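Local coordinates for DUF4442 domain-containing protein (Pseudomonas aeruginosa, PDB 1SH8) that is of unknown function but has the sequence of a hot-dog superfamily member and probably acts as a thioesterase, perhaps akin to the PaaI-type enzymes, at residues Pro33-Leu38 with Arg98-Leu103; Ala56-Ala61 with Lys83-Arg88; Lys120-Leu125 with Ala141-Leu146. All blocks are in the same frame, centred on the assembly; numbering follows the deposited sequence.

Overall arrangement
Contacts 1 and 3 are antiparallel strand pairings, on strands 35-40 and 97-102 and on strands 120-130 and 136-148. Contact 2 sets helix 54-62 against strand 78-89. Along the chain it is nested inside the loop closed by contact 1, their centres about 15 Å apart; Leu60 CD1 of the helix lies 3.9 Å from Leu38 CB. Contacts 2 and 3, centres about 13 Å apart, lie on neighbouring strands, 78-89 and 136-148, of one sheet, and Lys83 N is 2.8 Å from Leu143 O in a probable hydrogen bond. Contact 2 alone meets the second subunit; in related hot-dog thioesterases the active site commonly lies at the dimer interface, but none is identified here.

Contact 1: Pro33-Leu38 with Arg98-Leu103; sequences PGYVRL and RVEARL
Val36 and Ala101 exchange both of their backbone hydrogen bonds, each 3.0 Å from N to O, and Leu38 pairs with Val99 in the same way. Leu103 N then reaches Gly34 O at 2.9 Å, so the antiparallel register is held one residue beyond the last beta bridge.

The polar work is done on the face of Tyr35, Arg37 and Glu100. Tyr35 CG stands anti to the backbone N (chi1 178°), and the ring beyond it extends to Glu100. There Tyr35 OH donates to Glu100 OE1 at 2.6 Å, approaching from above the carboxylate, 39° out of its plane. It also accepts a bond from Arg37 NH1, 3.0 Å away and within the guanidinium plane, so the phenol relays between arginine and glutamate. Arg37 and Arg98 run side by side, Arg37 NE 3.6 Å from Arg98 NH1; both nitrogens form salt bridges to OE1 of Glu29 on strand 27-32, which probably makes the closeness tolerable.

Apolar contacts fill the other face. Val36 CG2 meets Ala101 CB at 4.2 Å and Leu38 CB meets Val99 CG1, with Val36, Val99 and Ala101 packing on helix 64-72.

The contact thus pairs strands 35-40 and 97-102 of an antiparallel sheet that is apolar toward helix 64-72 and polar on its other face, where Tyr35 ties Arg37 indirectly to Glu100.

Contact 2: Ala56-Ala61 with Lys83-Arg88; sequences ALFTLA and KEMTLR
Leu57 O accepts the backbone N-H of Ala61 at 3.0 Å, one turn along helix 54-62, and this bonded turn carries the residues that meet Leu87. The contact across to strand 83-88 is itself apolar: the helix passes over the strand with 9.8 Å between the segment axes and their N-to-C directions at 126°.

Leu87 points toward the helix and divides its two methyls between neighbouring turns. Its CG stands anti to the backbone N (chi1 -180°), and beyond it CD2 comes to 3.7 Å from Phe58 CA, near the plane of the phenylalanine ring at its edge, while also brushing Leu57 CB. The other methyl, CD1, lies 4.2 Å from Ala61 CB.

Phe58 does the rest. Its CB leaves the helix without facing the strand, yet the ring swings nearer and meets Met85 in a Met-aromatic contact. Met85 SD is 3.6 Å from Phe58 CE1 and 4.3 Å from the ring centroid, at an oblique 38° from the ring normal. The methionine chain bends about its CG-SD bond, which puts the CE methyl against Ala142 and Tyr144 of strand 136-148.

The second subunit completes the surroundings. Its own Phe58 ring stacks on this one, and its Thr86 OG1 hydrogen-bonds to Thr86 OG1 here. Outside the helix-strand contact, Arg88 NH1 of this chain forms a salt bridge to OE1 of Glu84 of the neighbouring subunit. Residues 84-88 pair antiparallel with a strand of the partner, so the sheet runs on through the interface. The arrangement is consistent with the hot-dog fold, in which a helix lies against a curved antiparallel sheet and dimers often join sheet to sheet.

Contact 3: Lys120-Leu125 with Ala141-Leu146; sequences KAEYSL and AALYQL
Tyr123 and Tyr144 face each other as a hydrogen-bonded antiparallel pair, and their rings settle differently. Tyr123 holds CG between its backbone N and carbonyl carbon (chi1 60°), and the ring beyond it comes over Tyr144 CB and near Leu146. Tyr144 CB sits over one face of that ring, offset toward the rim and 3.7 Å from the centroid, in a CH-pi contact. Tyr144 CG is instead anti to its carbonyl carbon, and its ring lies beside Leu125 with Tyr123 O at its edge. The two ring planes are only 19° apart but slid so far, with centroids separated by 5.3 Å, that they barely overlap. Leu125 crosses Tyr144 at about a right angle, its CD1 lying 3.8 Å from Tyr144 CE2. Both hydroxyls find main-chain oxygens outside the hairpin: Tyr123 OH bonds to Gly65 O and Tyr144 OH to Glu62 O.

On the reverse face Glu122 lies across Leu143, whose CD1 approaches Glu122 CB at 3.8 Å. A water donates to Glu122 OE2 at 2.7 Å and accepts a weak bond from Gln145 NE2. Gln145 has an off-staggered first torsion (-141°); its amide lies against Lys120, with OE1 3.7 Å from Lys120 CD, while that oxygen bonds to Arg147.

Six backbone hydrogen bonds link the strands of this beta hairpin. Its tyrosine face packs on helices 64-72 and 105-118, consistent with the curved antiparallel sheet that wraps a helix in hot-dog proteins.

Contact 1: Pro33-Leu38 with Arg98-Leu103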
ATOM      1  N   PRO A  33     -21.943   6.691  10.046  1.00 10.53           N
ATOM      2  CA  PRO A  33     -22.010   5.263  10.358  1.00 10.60           C
ATOM      3  C   PRO A  33     -22.352   4.499   9.080  1.00 10.76           C
ATOM      4  O   PRO A  33     -23.312   4.844   8.392  1.00 11.79           O
ATOM      5  CB  PRO A  33     -23.135   5.192  11.386  1.00 10.97           C
ATOM      6  CG  PRO A  33     -23.000   6.503  12.112  1.00 11.34           C
ATOM      7  CD  PRO A  33     -22.773   7.481  10.976  1.00 11.89           C
ATOM      8  N   GLY A  34     -21.552   3.489   8.748  1.00  9.11           N
ATOM      9  CA  GLY A  34     -21.813   2.694   7.561  1.00  8.42           C
ATOM     10  C   GLY A  34     -21.469   3.283   6.198  1.00  8.41           C
ATOM     11  O   GLY A  34     -21.679   2.622   5.188  1.00  8.51           O
ATOM     12  N   TYR A  35     -20.955   4.509   6.146  1.00  8.77           N
ATOM     13  CA  TYR A  35     -20.603   5.112   4.862  1.00  7.93           C
ATOM     14  C   TYR A  35     -19.507   6.164   4.957  1.00  8.17           C
ATOM     15  O   TYR A  35     -19.583   7.084   5.770  1.00  8.32           O
ATOM     16  CB  TYR A  35     -21.832   5.750   4.201  1.00  9.12           C
ATOM     17  CG  TYR A  35     -21.500   6.440   2.892  1.00  8.57           C
ATOM     18  CD1 TYR A  35     -21.203   5.697   1.743  1.00  9.22           C
ATOM     19  CD2 TYR A  35     -21.424   7.831   2.816  1.00  9.10           C
ATOM     20  CE1 TYR A  35     -20.832   6.327   0.546  1.00  9.49           C
ATOM     21  CE2 TYR A  35     -21.051   8.473   1.629  1.00  9.72           C
ATOM     22  CZ  TYR A  35     -20.759   7.715   0.500  1.00  9.43           C
ATOM     23  OH  TYR A  35     -20.399   8.349  -0.669  1.00  9.82           O
ATOM     24  N   VAL A  36     -18.490   6.027   4.109  1.00  7.57           N
ATOM     25  CA  VAL A  36     -17.390   6.982   4.079  1.00  7.70           C
ATOM     26  C   VAL A  36     -16.985   7.258   2.636  1.00  8.35           C
ATOM     27  O   VAL A  36     -17.158   6.406   1.755  1.00  8.13           O
ATOM     28  CB  VAL A  36     -16.128   6.461   4.843  1.00  7.64           C
ATOM     29  CG1 VAL A  36     -16.494   6.099   6.279  1.00  8.12           C
ATOM     30  CG2 VAL A  36     -15.520   5.258   4.120  1.00  7.48           C
ATOM     31  N   ARG A  37     -16.472   8.459   2.401  1.00  6.97           N
ATOM     32  CA  ARG A  37     -15.980   8.852   1.084  1.00  8.49           C
ATOM     33  C   ARG A  37     -14.721   9.671   1.325  1.00  8.38           C
ATOM     34  O   ARG A  37     -14.758  10.683   2.028  1.00  8.12           O
ATOM     35  CB  ARG A  37     -17.008   9.688   0.307  1.00  8.24           C
ATOM     36  CG  ARG A  37     -16.515  10.052  -1.092  1.00  9.26           C
ATOM     37  CD  ARG A  37     -17.621  10.604  -1.980  1.00  8.20           C
ATOM     38  NE  ARG A  37     -18.043  11.958  -1.626  1.00  9.20           N
ATOM     39  CZ  ARG A  37     -19.206  12.268  -1.059  1.00 10.72           C
ATOM     40  NH1 ARG A  37     -20.085  11.321  -0.755  1.00  9.69           N
ATOM     41  NH2 ARG A  37     -19.506  13.540  -0.833  1.00 11.02           N
ATOM     42  N   LEU A  38     -13.612   9.221   0.747  1.00  7.26           N
ATOM     43  CA  LEU A  38     -12.326   9.890   0.916  1.00  6.72           C
ATOM     44  C   LEU A  38     -11.771  10.372  -0.416  1.00  6.49           C
ATOM     45  O   LEU A  38     -12.143   9.862  -1.478  1.00  7.78           O
ATOM     46  CB  LEU A  38     -11.317   8.927   1.555  1.00  7.46           C
ATOM     47  CG  LEU A  38     -11.786   8.076   2.744  1.00  7.61           C
ATOM     48  CD1 LEU A  38     -10.661   7.122   3.135  1.00  8.45           C
ATOM     49  CD2 LEU A  38     -12.180   8.964   3.920  1.00  7.87           C
ATOM     50  N   ARG A  98     -10.787   9.501  -5.732  1.00  7.46           N
ATOM     51  CA  ARG A  98     -11.690   9.258  -4.613  1.00  6.93           C
ATOM     52  C   ARG A  98     -12.102   7.806  -4.487  1.00  6.56           C
ATOM     53  O   ARG A  98     -11.931   7.000  -5.406  1.00  7.07           O
ATOM     54  CB  ARG A  98     -12.976  10.096  -4.747  1.00  7.74           C
ATOM     55  CG  ARG A  98     -12.784  11.599  -4.775  1.00  7.62           C
ATOM     56  CD  ARG A  98     -14.132  12.310  -4.627  1.00  9.75           C
ATOM     57  NE  ARG A  98     -15.047  12.017  -5.735  1.00 10.22           N
ATOM     58  CZ  ARG A  98     -16.319  12.415  -5.782  1.00 10.72           C
ATOM     59  NH1 ARG A  98     -16.836  13.121  -4.781  1.00 10.26           N
ATOM     60  NH2 ARG A  98     -17.077  12.116  -6.834  1.00 11.40           N
ATOM     61  N   VAL A  99     -12.673   7.493  -3.333  1.00  6.66           N
ATOM     62  CA  VAL A  99     -13.170   6.162  -3.049  1.00  6.66           C
ATOM     63  C   VAL A  99     -14.296   6.288  -2.031  1.00  7.68           C
ATOM     64  O   VAL A  99     -14.298   7.200  -1.198  1.00  7.73           O
ATOM     65  CB  VAL A  99     -12.064   5.253  -2.447  1.00  6.05           C
ATOM     66  CG1 VAL A  99     -11.650   5.766  -1.071  1.00  5.76           C
ATOM     67  CG2 VAL A  99     -12.566   3.811  -2.346  1.00  7.92           C
ATOM     68  N   GLU A 100     -15.275   5.398  -2.124  1.00  7.57           N
ATOM     69  CA  GLU A 100     -16.346   5.376  -1.144  1.00  8.95           C
ATOM     70  C   GLU A 100     -16.536   3.922  -0.742  1.00  8.86           C
ATOM     71  O   GLU A 100     -16.230   3.005  -1.506  1.00  7.88           O
ATOM     72  CB  GLU A 100     -17.638   6.023  -1.676  1.00 13.08           C
ATOM     73  CG  GLU A 100     -18.253   5.459  -2.930  1.00 17.13           C
ATOM     74  CD  GLU A 100     -19.320   6.401  -3.508  1.00 20.81           C
ATOM     75  OE1 GLU A 100     -20.231   6.815  -2.763  1.00 17.47           O
ATOM     76  OE2 GLU A 100     -19.247   6.732  -4.712  1.00 24.28           O
ATOM     77  N   ALA A 101     -16.986   3.711   0.486  1.00  9.31           N
ATOM     78  CA  ALA A 101     -17.177   2.364   0.999  1.00  9.56           C
ATOM     79  C   ALA A 101     -18.324   2.372   1.989  1.00  9.57           C
ATOM     80  O   ALA A 101     -18.583   3.385   2.632  1.00  9.44           O
ATOM     81  CB  ALA A 101     -15.901   1.886   1.684  1.00  9.07           C
ATOM     82  N   ARG A 102     -19.007   1.243   2.115  1.00  9.96           N
ATOM     83  CA  ARG A 102     -20.121   1.168   3.040  1.00 11.57           C
ATOM     84  C   ARG A 102     -20.249  -0.179   3.745  1.00 11.74           C
ATOM     85  O   ARG A 102     -19.685  -1.185   3.312  1.00 11.65           O
ATOM     86  CB  ARG A 102     -21.426   1.501   2.303  1.00 14.83           C
ATOM     87  CG  ARG A 102     -21.768   0.566   1.151  1.00 18.41           C
ATOM     88  CD  ARG A 102     -22.996   1.068   0.370  1.00 22.10           C
ATOM     89  NE  ARG A 102     -22.717   2.274  -0.412  1.00 24.50           N
ATOM     90  CZ  ARG A 102     -23.646   3.016  -1.016  1.00 26.07           C
ATOM     91  NH1 ARG A 102     -24.928   2.684  -0.930  1.00 26.52           N
ATOM     92  NH2 ARG A 102     -23.292   4.092  -1.713  1.00 25.74           N
ATOM     93  N   LEU A 103     -20.973  -0.158   4.861  1.00 12.38           N
ATOM     94  CA  LEU A 103     -21.278  -1.336   5.675  1.00 15.39           C
ATOM     95  C   LEU A 103     -22.741  -1.142   6.056  1.00 16.00           C
ATOM     96  O   LEU A 103     -23.088  -0.111   6.631  1.00 15.63           O
ATOM     97  CB  LEU A 103     -20.443  -1.369   6.959  1.00 15.48           C
ATOM     98  CG  LEU A 103     -19.006  -1.869   6.930  1.00 18.12           C
ATOM     99  CD1 LEU A 103     -18.408  -1.757   8.332  1.00 17.32           C
ATOM    100  CD2 LEU A 103     -18.980  -3.312   6.449  1.00 17.94           C
TER

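Contact 2: Ala56-Ala61 with Lys83-Arg88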
ATOM      1  N   ALA A  56       0.200   5.889  -2.869  1.00  6.25           N
ATOM      2  CA  ALA A  56      -0.866   6.828  -2.540  1.00  6.57           C
ATOM      3  C   ALA A  56      -2.202   6.159  -2.870  1.00  7.07           C
ATOM      4  O   ALA A  56      -3.175   6.293  -2.120  1.00  7.34           O
ATOM      5  CB  ALA A  56      -0.698   8.112  -3.334  1.00  7.35           C
ATOM      6  N   LEU A  57      -2.253   5.446  -3.997  1.00  6.79           N
ATOM      7  CA  LEU A  57      -3.472   4.736  -4.387  1.00  6.41           C
ATOM      8  C   LEU A  57      -3.792   3.686  -3.328  1.00  6.12           C
ATOM      9  O   LEU A  57      -4.946   3.532  -2.922  1.00  6.32           O
ATOM     10  CB  LEU A  57      -3.289   4.075  -5.758  1.00  6.14           C
ATOM     11  CG  LEU A  57      -3.320   5.037  -6.954  1.00  8.96           C
ATOM     12  CD1 LEU A  57      -2.807   4.346  -8.213  1.00  9.04           C
ATOM     13  CD2 LEU A  57      -4.753   5.539  -7.154  1.00  8.22           C
ATOM     14  N   PHE A  58      -2.769   2.976  -2.865  1.00  5.30           N
ATOM     15  CA  PHE A  58      -2.982   1.952  -1.843  1.00  5.92           C
ATOM     16  C   PHE A  58      -3.549   2.561  -0.566  1.00  5.69           C
ATOM     17  O   PHE A  58      -4.489   2.035   0.025  1.00  6.53           O
ATOM     18  CB  PHE A  58      -1.674   1.238  -1.493  1.00  6.27           C
ATOM     19  CG  PHE A  58      -1.833   0.196  -0.417  1.00  6.96           C
ATOM     20  CD1 PHE A  58      -2.143  -1.125  -0.740  1.00  7.84           C
ATOM     21  CD2 PHE A  58      -1.712   0.544   0.926  1.00  7.78           C
ATOM     22  CE1 PHE A  58      -2.330  -2.086   0.270  1.00  8.71           C
ATOM     23  CE2 PHE A  58      -1.900  -0.404   1.939  1.00  8.72           C
ATOM     24  CZ  PHE A  58      -2.209  -1.719   1.609  1.00  8.02           C
ATOM     25  N   THR A  59      -2.961   3.672  -0.134  1.00  5.51           N
ATOM     26  CA  THR A  59      -3.407   4.328   1.084  1.00  6.55           C
ATOM     27  C   THR A  59      -4.873   4.746   0.972  1.00  6.38           C
ATOM     28  O   THR A  59      -5.656   4.545   1.903  1.00  7.33           O
ATOM     29  CB  THR A  59      -2.511   5.540   1.402  1.00  6.07           C
ATOM     30  OG1 THR A  59      -1.172   5.081   1.627  1.00  6.90           O
ATOM     31  CG2 THR A  59      -2.991   6.261   2.651  1.00  7.00           C
ATOM     32  N   LEU A  60      -5.247   5.308  -0.173  1.00  5.88           N
ATOM     33  CA  LEU A  60      -6.629   5.729  -0.385  1.00  6.50           C
ATOM     34  C   LEU A  60      -7.585   4.538  -0.338  1.00  6.54           C
ATOM     35  O   LEU A  60      -8.656   4.616   0.257  1.00  6.23           O
ATOM     36  CB  LEU A  60      -6.771   6.427  -1.741  1.00  6.56           C
ATOM     37  CG  LEU A  60      -8.204   6.838  -2.102  1.00  5.94           C
ATOM     38  CD1 LEU A  60      -8.716   7.849  -1.079  1.00  6.13           C
ATOM     39  CD2 LEU A  60      -8.235   7.429  -3.502  1.00  6.54           C
ATOM     40  N   ALA A  61      -7.185   3.436  -0.973  1.00  6.69           N
ATOM     41  CA  ALA A  61      -8.014   2.232  -1.025  1.00  5.56           C
ATOM     42  C   ALA A  61      -8.088   1.477   0.298  1.00  7.12           C
ATOM     43  O   ALA A  61      -9.094   0.839   0.599  1.00  8.08           O
ATOM     44  CB  ALA A  61      -7.495   1.300  -2.117  1.00  6.29           C
ATOM     45  N   LYS A  83      -5.802  -7.465   7.233  1.00  7.26           N
ATOM     46  CA  LYS A  83      -5.148  -8.772   7.158  1.00  8.33           C
ATOM     47  C   LYS A  83      -4.478  -9.018   5.812  1.00  8.63           C
ATOM     48  O   LYS A  83      -3.351  -9.506   5.748  1.00  8.69           O
ATOM     49  CB  LYS A  83      -6.161  -9.890   7.424  1.00 10.89           C
ATOM     50  CG  LYS A  83      -6.849  -9.823   8.782  1.00 14.89           C
ATOM     51  CD  LYS A  83      -5.848  -9.719   9.922  1.00 19.50           C
ATOM     52  CE  LYS A  83      -4.906 -10.915   9.963  1.00 22.84           C
ATOM     53  NZ  LYS A  83      -3.916 -10.796  11.077  1.00 26.80           N
ATOM     54  N   GLU A  84      -5.199  -8.725   4.735  1.00  8.40           N
ATOM     55  CA  GLU A  84      -4.655  -8.876   3.392  1.00  8.95           C
ATOM     56  C   GLU A  84      -5.418  -7.997   2.432  1.00  7.97           C
ATOM     57  O   GLU A  84      -6.570  -7.640   2.680  1.00  8.31           O
ATOM     58  CB  GLU A  84      -4.656 -10.338   2.930  1.00 11.22           C
ATOM     59  CG  GLU A  84      -5.819 -11.180   3.372  1.00 13.95           C
ATOM     60  CD  GLU A  84      -5.587 -12.663   3.088  1.00 15.28           C
ATOM     61  OE1 GLU A  84      -4.662 -13.263   3.686  1.00 17.46           O
ATOM     62  OE2 GLU A  84      -6.326 -13.230   2.262  1.00 14.41           O
ATOM     63  N   MET A  85      -4.763  -7.626   1.342  1.00  6.74           N
ATOM     64  CA  MET A  85      -5.382  -6.734   0.382  1.00  7.07           C
ATOM     65  C   MET A  85      -4.744  -6.860  -0.988  1.00  7.83           C
ATOM     66  O   MET A  85      -3.525  -7.006  -1.111  1.00  7.74           O
ATOM     67  CB  MET A  85      -5.259  -5.291   0.885  1.00  7.08           C
ATOM     68  CG  MET A  85      -5.893  -4.224  -0.002  1.00  9.54           C
ATOM     69  SD  MET A  85      -5.903  -2.572   0.789  1.00  6.22           S
ATOM     70  CE  MET A  85      -6.513  -2.914   2.309  1.00 17.43           C
ATOM     71  N   THR A  86      -5.593  -6.818  -2.007  1.00  7.39           N
ATOM     72  CA  THR A  86      -5.166  -6.879  -3.392  1.00  6.90           C
ATOM     73  C   THR A  86      -5.571  -5.553  -4.018  1.00  7.64           C
ATOM     74  O   THR A  86      -6.696  -5.091  -3.815  1.00  7.62           O
ATOM     75  CB  THR A  86      -5.873  -8.024  -4.143  1.00  8.71           C
ATOM     76  OG1 THR A  86      -5.440  -9.280  -3.606  1.00  8.60           O
ATOM     77  CG2 THR A  86      -5.554  -7.967  -5.640  1.00  8.50           C
ATOM     78  N   LEU A  87      -4.647  -4.937  -4.752  1.00  7.04           N
ATOM     79  CA  LEU A  87      -4.909  -3.663  -5.428  1.00  6.75           C
ATOM     80  C   LEU A  87      -4.601  -3.857  -6.909  1.00  6.48           C
ATOM     81  O   LEU A  87      -3.475  -4.188  -7.269  1.00  7.11           O
ATOM     82  CB  LEU A  87      -4.019  -2.553  -4.855  1.00  6.96           C
ATOM     83  CG  LEU A  87      -4.189  -1.152  -5.461  1.00  6.95           C
ATOM     84  CD1 LEU A  87      -5.626  -0.663  -5.270  1.00  6.84           C
ATOM     85  CD2 LEU A  87      -3.208  -0.185  -4.806  1.00  7.56           C
ATOM     86  N   ARG A  88      -5.606  -3.673  -7.761  1.00  6.73           N
ATOM     87  CA  ARG A  88      -5.435  -3.851  -9.201  1.00  6.55           C
ATOM     88  C   ARG A  88      -5.418  -2.490  -9.889  1.00  6.92           C
ATOM     89  O   ARG A  88      -6.335  -1.688  -9.726  1.00  8.39           O
ATOM     90  CB  ARG A  88      -6.575  -4.712  -9.761  1.00  7.26           C
ATOM     91  CG  ARG A  88      -6.794  -6.029  -9.011  1.00  9.28           C
ATOM     92  CD  ARG A  88      -7.967  -6.817  -9.592  1.00 11.81           C
ATOM     93  NE  ARG A  88      -8.534  -7.761  -8.626  1.00 14.39           N
ATOM     94  CZ  ARG A  88      -8.020  -8.952  -8.328  1.00 15.54           C
ATOM     95  NH1 ARG A  88      -6.915  -9.381  -8.922  1.00 14.94           N
ATOM     96  NH2 ARG A  88      -8.611  -9.715  -7.416  1.00 17.25           N
TER

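Contact 3: Lys120-Leu125 with Ala141-Leu146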
ATOM      1  N   LYS A 120     -12.993 -11.097  17.995  1.00 15.02           N
ATOM      2  CA  LYS A 120     -12.646 -10.641  16.652  1.00 15.03           C
ATOM      3  C   LYS A 120     -13.730 -11.012  15.646  1.00 14.66           C
ATOM      4  O   LYS A 120     -14.484 -11.977  15.845  1.00 14.81           O
ATOM      5  CB  LYS A 120     -11.313 -11.244  16.203  1.00 15.78           C
ATOM      6  CG  LYS A 120     -11.351 -12.745  15.981  1.00 19.59           C
ATOM      7  CD  LYS A 120      -9.998 -13.259  15.507  1.00 25.45           C
ATOM      8  CE  LYS A 120     -10.025 -14.762  15.269  1.00 28.03           C
ATOM      9  NZ  LYS A 120      -8.719 -15.253  14.742  1.00 31.87           N
ATOM     10  N   ALA A 121     -13.801 -10.235  14.568  1.00 12.61           N
ATOM     11  CA  ALA A 121     -14.777 -10.442  13.502  1.00 11.14           C
ATOM     12  C   ALA A 121     -14.187  -9.859  12.227  1.00 11.98           C
ATOM     13  O   ALA A 121     -13.590  -8.784  12.257  1.00 13.48           O
ATOM     14  CB  ALA A 121     -16.077  -9.741  13.840  1.00 10.20           C
ATOM     15  N   GLU A 122     -14.355 -10.557  11.110  1.00 11.11           N
ATOM     16  CA  GLU A 122     -13.808 -10.082   9.840  1.00  9.88           C
ATOM     17  C   GLU A 122     -14.837  -9.391   8.959  1.00  9.74           C
ATOM     18  O   GLU A 122     -16.009  -9.754   8.947  1.00  8.65           O
ATOM     19  CB  GLU A 122     -13.251 -11.238   9.003  1.00 12.86           C
ATOM     20  CG  GLU A 122     -12.244 -12.162   9.648  1.00 16.74           C
ATOM     21  CD  GLU A 122     -11.843 -13.287   8.696  1.00 18.42           C
ATOM     22  OE1 GLU A 122     -12.709 -13.727   7.898  1.00 18.82           O
ATOM     23  OE2 GLU A 122     -10.679 -13.737   8.749  1.00 19.20           O
ATOM     24  N   TYR A 123     -14.383  -8.391   8.214  1.00  8.44           N
ATOM     25  CA  TYR A 123     -15.240  -7.719   7.249  1.00  8.00           C
ATOM     26  C   TYR A 123     -14.364  -7.405   6.038  1.00  8.10           C
ATOM     27  O   TYR A 123     -13.171  -7.117   6.173  1.00  8.19           O
ATOM     28  CB  TYR A 123     -15.910  -6.455   7.827  1.00  7.72           C
ATOM     29  CG  TYR A 123     -15.001  -5.344   8.315  1.00  8.78           C
ATOM     30  CD1 TYR A 123     -14.722  -4.232   7.513  1.00  8.84           C
ATOM     31  CD2 TYR A 123     -14.470  -5.373   9.604  1.00  9.02           C
ATOM     32  CE1 TYR A 123     -13.940  -3.172   7.991  1.00  8.72           C
ATOM     33  CE2 TYR A 123     -13.685  -4.323  10.091  1.00  9.27           C
ATOM     34  CZ  TYR A 123     -13.426  -3.228   9.282  1.00  9.31           C
ATOM     35  OH  TYR A 123     -12.659  -2.196   9.780  1.00 10.17           O
ATOM     36  N   SER A 124     -14.939  -7.516   4.847  1.00  8.08           N
ATOM     37  CA  SER A 124     -14.187  -7.246   3.632  1.00  7.34           C
ATOM     38  C   SER A 124     -14.781  -6.068   2.873  1.00  8.00           C
ATOM     39  O   SER A 124     -15.954  -5.725   3.052  1.00  7.95           O
ATOM     40  CB  SER A 124     -14.175  -8.483   2.733  1.00  8.36           C
ATOM     41  OG  SER A 124     -15.495  -8.880   2.404  1.00  9.49           O
ATOM     42  N   LEU A 125     -13.954  -5.441   2.042  1.00  6.35           N
ATOM     43  CA  LEU A 125     -14.390  -4.314   1.229  1.00  6.48           C
ATOM     44  C   LEU A 125     -13.818  -4.509  -0.173  1.00  6.87           C
ATOM     45  O   LEU A 125     -12.646  -4.867  -0.329  1.00  6.50           O
ATOM     46  CB  LEU A 125     -13.879  -2.986   1.810  1.00  6.92           C
ATOM     47  CG  LEU A 125     -14.320  -2.583   3.225  1.00  6.02           C
ATOM     48  CD1 LEU A 125     -13.587  -1.312   3.655  1.00  7.28           C
ATOM     49  CD2 LEU A 125     -15.823  -2.360   3.260  1.00  7.50           C
ATOM     50  N   ALA A 141      -9.568  -5.160  -3.105  1.00  7.03           N
ATOM     51  CA  ALA A 141     -10.325  -6.160  -2.359  1.00  6.37           C
ATOM     52  C   ALA A 141      -9.497  -6.347  -1.091  1.00  6.55           C
ATOM     53  O   ALA A 141      -8.305  -6.658  -1.169  1.00  6.91           O
ATOM     54  CB  ALA A 141     -10.418  -7.470  -3.146  1.00  6.91           C
ATOM     55  N   ALA A 142     -10.111  -6.147   0.071  1.00  6.16           N
ATOM     56  CA  ALA A 142      -9.371  -6.263   1.323  1.00  5.89           C
ATOM     57  C   ALA A 142     -10.132  -6.944   2.450  1.00  6.66           C
ATOM     58  O   ALA A 142     -11.360  -6.864   2.525  1.00  7.29           O
ATOM     59  CB  ALA A 142      -8.938  -4.886   1.778  1.00  7.01           C
ATOM     60  N   LEU A 143      -9.380  -7.602   3.329  1.00  6.64           N
ATOM     61  CA  LEU A 143      -9.943  -8.294   4.483  1.00  6.42           C
ATOM     62  C   LEU A 143      -9.442  -7.604   5.741  1.00  7.01           C
ATOM     63  O   LEU A 143      -8.234  -7.460   5.939  1.00  6.67           O
ATOM     64  CB  LEU A 143      -9.505  -9.763   4.508  1.00  5.73           C
ATOM     65  CG  LEU A 143     -10.017 -10.620   5.674  1.00  7.58           C
ATOM     66  CD1 LEU A 143     -11.540 -10.741   5.619  1.00  6.69           C
ATOM     67  CD2 LEU A 143      -9.379 -11.995   5.609  1.00  6.45           C
ATOM     68  N   TYR A 144     -10.381  -7.179   6.578  1.00  7.34           N
ATOM     69  CA  TYR A 144     -10.076  -6.506   7.834  1.00  7.70           C
ATOM     70  C   TYR A 144     -10.607  -7.335   8.980  1.00  8.29           C
ATOM     71  O   TYR A 144     -11.481  -8.184   8.809  1.00  7.88           O
ATOM     72  CB  TYR A 144     -10.762  -5.138   7.898  1.00  7.07           C
ATOM     73  CG  TYR A 144     -10.306  -4.170   6.847  1.00  7.56           C
ATOM     74  CD1 TYR A 144      -9.216  -3.324   7.076  1.00  7.99           C
ATOM     75  CD2 TYR A 144     -10.941  -4.115   5.603  1.00  7.70           C
ATOM     76  CE1 TYR A 144      -8.769  -2.441   6.084  1.00  7.83           C
ATOM     77  CE2 TYR A 144     -10.502  -3.239   4.607  1.00  7.42           C
ATOM     78  CZ  TYR A 144      -9.416  -2.409   4.858  1.00  8.52           C
ATOM     79  OH  TYR A 144      -8.966  -1.564   3.871  1.00  9.60           O
ATOM     80  N   GLN A 145     -10.084  -7.059  10.163  1.00  9.04           N
ATOM     81  CA  GLN A 145     -10.533  -7.741  11.352  1.00 10.47           C
ATOM     82  C   GLN A 145     -10.849  -6.663  12.384  1.00 10.37           C
ATOM     83  O   GLN A 145     -10.076  -5.717  12.549  1.00 10.94           O
ATOM     84  CB  GLN A 145      -9.423  -8.649  11.873  1.00 13.55           C
ATOM     85  CG  GLN A 145      -9.898  -9.973  12.415  1.00 19.50           C
ATOM     86  CD  GLN A 145      -8.745 -10.843  12.858  1.00 18.97           C
ATOM     87  OE1 GLN A 145      -8.062 -10.532  13.828  1.00 20.48           O
ATOM     88  NE2 GLN A 145      -8.513 -11.932  12.137  1.00 21.81           N
ATOM     89  N   LEU A 146     -12.005  -6.781  13.031  1.00 10.24           N
ATOM     90  CA  LEU A 146     -12.394  -5.857  14.097  1.00 10.83           C
ATOM     91  C   LEU A 146     -12.014  -6.661  15.343  1.00 11.39           C
ATOM     92  O   LEU A 146     -12.508  -7.773  15.539  1.00 11.43           O
ATOM     93  CB  LEU A 146     -13.907  -5.599  14.079  1.00 10.55           C
ATOM     94  CG  LEU A 146     -14.444  -4.639  15.146  1.00 12.56           C
ATOM     95  CD1 LEU A 146     -13.880  -3.236  14.914  1.00 11.38           C
ATOM     96  CD2 LEU A 146     -15.967  -4.614  15.095  1.00 12.47           C
TER
HETATM   97  O   HOH W   1      -8.168 -12.990   9.266  1.00 35.64           O